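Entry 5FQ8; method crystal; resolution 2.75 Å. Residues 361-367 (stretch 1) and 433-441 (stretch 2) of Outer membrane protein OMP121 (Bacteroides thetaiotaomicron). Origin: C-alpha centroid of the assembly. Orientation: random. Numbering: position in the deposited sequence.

Stretch 1, residues 361-367: TPYGVMN
Stretch 2 (433-441) GQGSSSPFS

No hydrogen bond joins these two stretches; they meet by packing alone, centred on two prolines. Together they bury 264 Å². Pro 362 and Pro 439 have the most area covered by the other stretch, and both point their CA-to-CB bonds toward the other stretch. Pro 362 O lies 3.4 Å from Pro 439 CD. Pro 439 has no amide hydrogen, so its nitrogen cannot donate here; the approach is a close contact between Pro 362 O and a ring carbon. Both rings have C-gamma endo pucker.

Stretch 1 has no regular helix or strand. Pro 362 sits at phi/psi -108/23, and Gly 364 at 72/13, a positive phi that favours glycine. Gly 364 N makes a weak hydrogen bond to Pro 362 O, 3.3 Å. Val 365 and Met 366 are extended, at -141/168 and -140/166.

Stretch 2 enters within a 3-10 segment that begins earlier in the chain and covers 433-436. Gln 434 (chi1 m, chi2 m) brings NE2 to 3.5 Å from Pro 362 CG. Ser 437 N donates a hydrogen bond to Gln 434 O at 3.0 Å.

A type I turn then runs from Ser 438 to Ser 441, with Pro 439 at -62/-8 and Phe 440 at -93/8. Ser 441 N donates a hydrogen bond to Ser 438 O at 3.1 Å. Phe 440 N donates a hydrogen bond to Ser 438 OG at 3.2 Å. Phe 440 (chi1 m) presents its ring edge to Met 366 (m, t, p): Phe 440 CE1 lies 4.4 Å from Met 366 SD.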

# COMPACT_ATOMS: atom_id res chain seq x y z
N THR B 361 -20.40 -26.06 -7.65
CA THR B 361 -19.90 -26.52 -6.37
C THR B 361 -19.37 -25.36 -5.53
O THR B 361 -18.66 -24.50 -6.04
CB THR B 361 -18.83 -27.57 -6.56
OG1 THR B 361 -18.43 -28.07 -5.28
CG2 THR B 361 -17.65 -26.98 -7.29
N PRO B 362 -19.70 -25.31 -4.25
CA PRO B 362 -19.31 -24.17 -3.44
C PRO B 362 -18.22 -24.48 -2.46
O PRO B 362 -18.09 -23.79 -1.46
CB PRO B 362 -20.60 -23.86 -2.70
CG PRO B 362 -21.15 -25.22 -2.41
CD PRO B 362 -20.76 -26.09 -3.59
N TYR B 363 -17.43 -25.51 -2.74
CA TYR B 363 -16.53 -26.05 -1.73
C TYR B 363 -15.10 -25.58 -1.98
O TYR B 363 -14.24 -26.32 -2.43
CB TYR B 363 -16.63 -27.56 -1.72
CG TYR B 363 -17.97 -28.12 -1.27
CD1 TYR B 363 -18.56 -27.70 -0.09
CD2 TYR B 363 -18.65 -29.05 -2.03
CE1 TYR B 363 -19.77 -28.21 0.32
CE2 TYR B 363 -19.86 -29.55 -1.63
CZ TYR B 363 -20.42 -29.12 -0.46
OH TYR B 363 -21.63 -29.62 -0.05
N GLY B 364 -14.85 -24.32 -1.65
CA GLY B 364 -13.49 -23.85 -1.64
C GLY B 364 -12.86 -23.66 -2.98
O GLY B 364 -11.64 -23.50 -3.07
N VAL B 365 -13.64 -23.68 -4.05
CA VAL B 365 -13.15 -23.56 -5.41
C VAL B 365 -14.11 -22.69 -6.19
O VAL B 365 -15.23 -22.43 -5.76
CB VAL B 365 -13.00 -24.94 -6.07
CG1 VAL B 365 -11.94 -25.76 -5.39
CG2 VAL B 365 -14.33 -25.66 -6.06
N MET B 366 -13.68 -22.28 -7.38
CA MET B 366 -14.44 -21.38 -8.24
C MET B 366 -14.31 -21.81 -9.68
O MET B 366 -13.43 -22.60 -10.05
CB MET B 366 -13.97 -19.94 -8.10
CG MET B 366 -14.65 -19.12 -7.04
SD MET B 366 -14.48 -17.41 -7.49
CE MET B 366 -15.54 -17.39 -8.90
N ASN B 367 -15.18 -21.26 -10.52
CA ASN B 367 -15.16 -21.53 -11.95
C ASN B 367 -13.80 -21.19 -12.53
O ASN B 367 -13.40 -20.02 -12.50
CB ASN B 367 -16.24 -20.71 -12.64
CG ASN B 367 -16.45 -21.11 -14.08
OD1 ASN B 367 -15.52 -21.48 -14.78
ND2 ASN B 367 -17.69 -21.03 -14.53
N GLY B 433 -26.30 -18.39 0.79
CA GLY B 433 -26.74 -19.75 1.06
C GLY B 433 -25.69 -20.65 1.67
O GLY B 433 -26.05 -21.73 2.15
N GLN B 434 -24.43 -20.23 1.67
CA GLN B 434 -23.39 -20.97 2.37
C GLN B 434 -22.94 -20.31 3.67
O GLN B 434 -22.18 -20.92 4.42
CB GLN B 434 -22.17 -21.15 1.47
CG GLN B 434 -22.45 -21.96 0.26
CD GLN B 434 -22.63 -23.42 0.57
OE1 GLN B 434 -21.95 -23.97 1.42
NE2 GLN B 434 -23.57 -24.05 -0.11
N GLY B 435 -23.37 -19.08 3.95
CA GLY B 435 -22.99 -18.46 5.20
C GLY B 435 -21.50 -18.28 5.33
O GLY B 435 -20.84 -17.74 4.45
N SER B 436 -20.95 -18.70 6.46
CA SER B 436 -19.53 -18.51 6.70
C SER B 436 -18.70 -19.45 5.86
O SER B 436 -17.49 -19.25 5.76
CB SER B 436 -19.21 -18.71 8.17
OG SER B 436 -20.37 -19.06 8.89
N SER B 437 -19.31 -20.47 5.28
CA SER B 437 -18.59 -21.43 4.46
C SER B 437 -18.64 -21.10 2.98
O SER B 437 -18.51 -22.00 2.15
CB SER B 437 -19.14 -22.84 4.72
OG SER B 437 -18.48 -23.44 5.81
N SER B 438 -18.81 -19.84 2.64
CA SER B 438 -18.87 -19.48 1.23
C SER B 438 -17.48 -19.14 0.72
O SER B 438 -16.71 -18.50 1.43
CB SER B 438 -19.77 -18.28 1.00
OG SER B 438 -19.58 -17.80 -0.31
N PRO B 439 -17.16 -19.53 -0.51
CA PRO B 439 -15.84 -19.20 -1.05
C PRO B 439 -15.61 -17.73 -1.19
O PRO B 439 -14.48 -17.33 -1.47
CB PRO B 439 -15.86 -19.90 -2.42
CG PRO B 439 -17.27 -20.12 -2.73
CD PRO B 439 -17.90 -20.40 -1.42
N PHE B 440 -16.63 -16.90 -0.97
CA PHE B 440 -16.50 -15.45 -1.08
C PHE B 440 -16.18 -14.78 0.25
O PHE B 440 -16.21 -13.55 0.31
CB PHE B 440 -17.78 -14.84 -1.64
CG PHE B 440 -18.30 -15.53 -2.85
CD1 PHE B 440 -17.45 -16.04 -3.80
CD2 PHE B 440 -19.66 -15.67 -3.04
CE1 PHE B 440 -17.93 -16.67 -4.90
CE2 PHE B 440 -20.15 -16.29 -4.15
CZ PHE B 440 -19.28 -16.80 -5.08
N SER B 441 -15.89 -15.52 1.31
CA SER B 441 -15.55 -14.89 2.58
C SER B 441 -14.16 -15.23 3.07
O SER B 441 -13.81 -16.40 3.15
CB SER B 441 -16.56 -15.29 3.65
OG SER B 441 -17.30 -16.41 3.21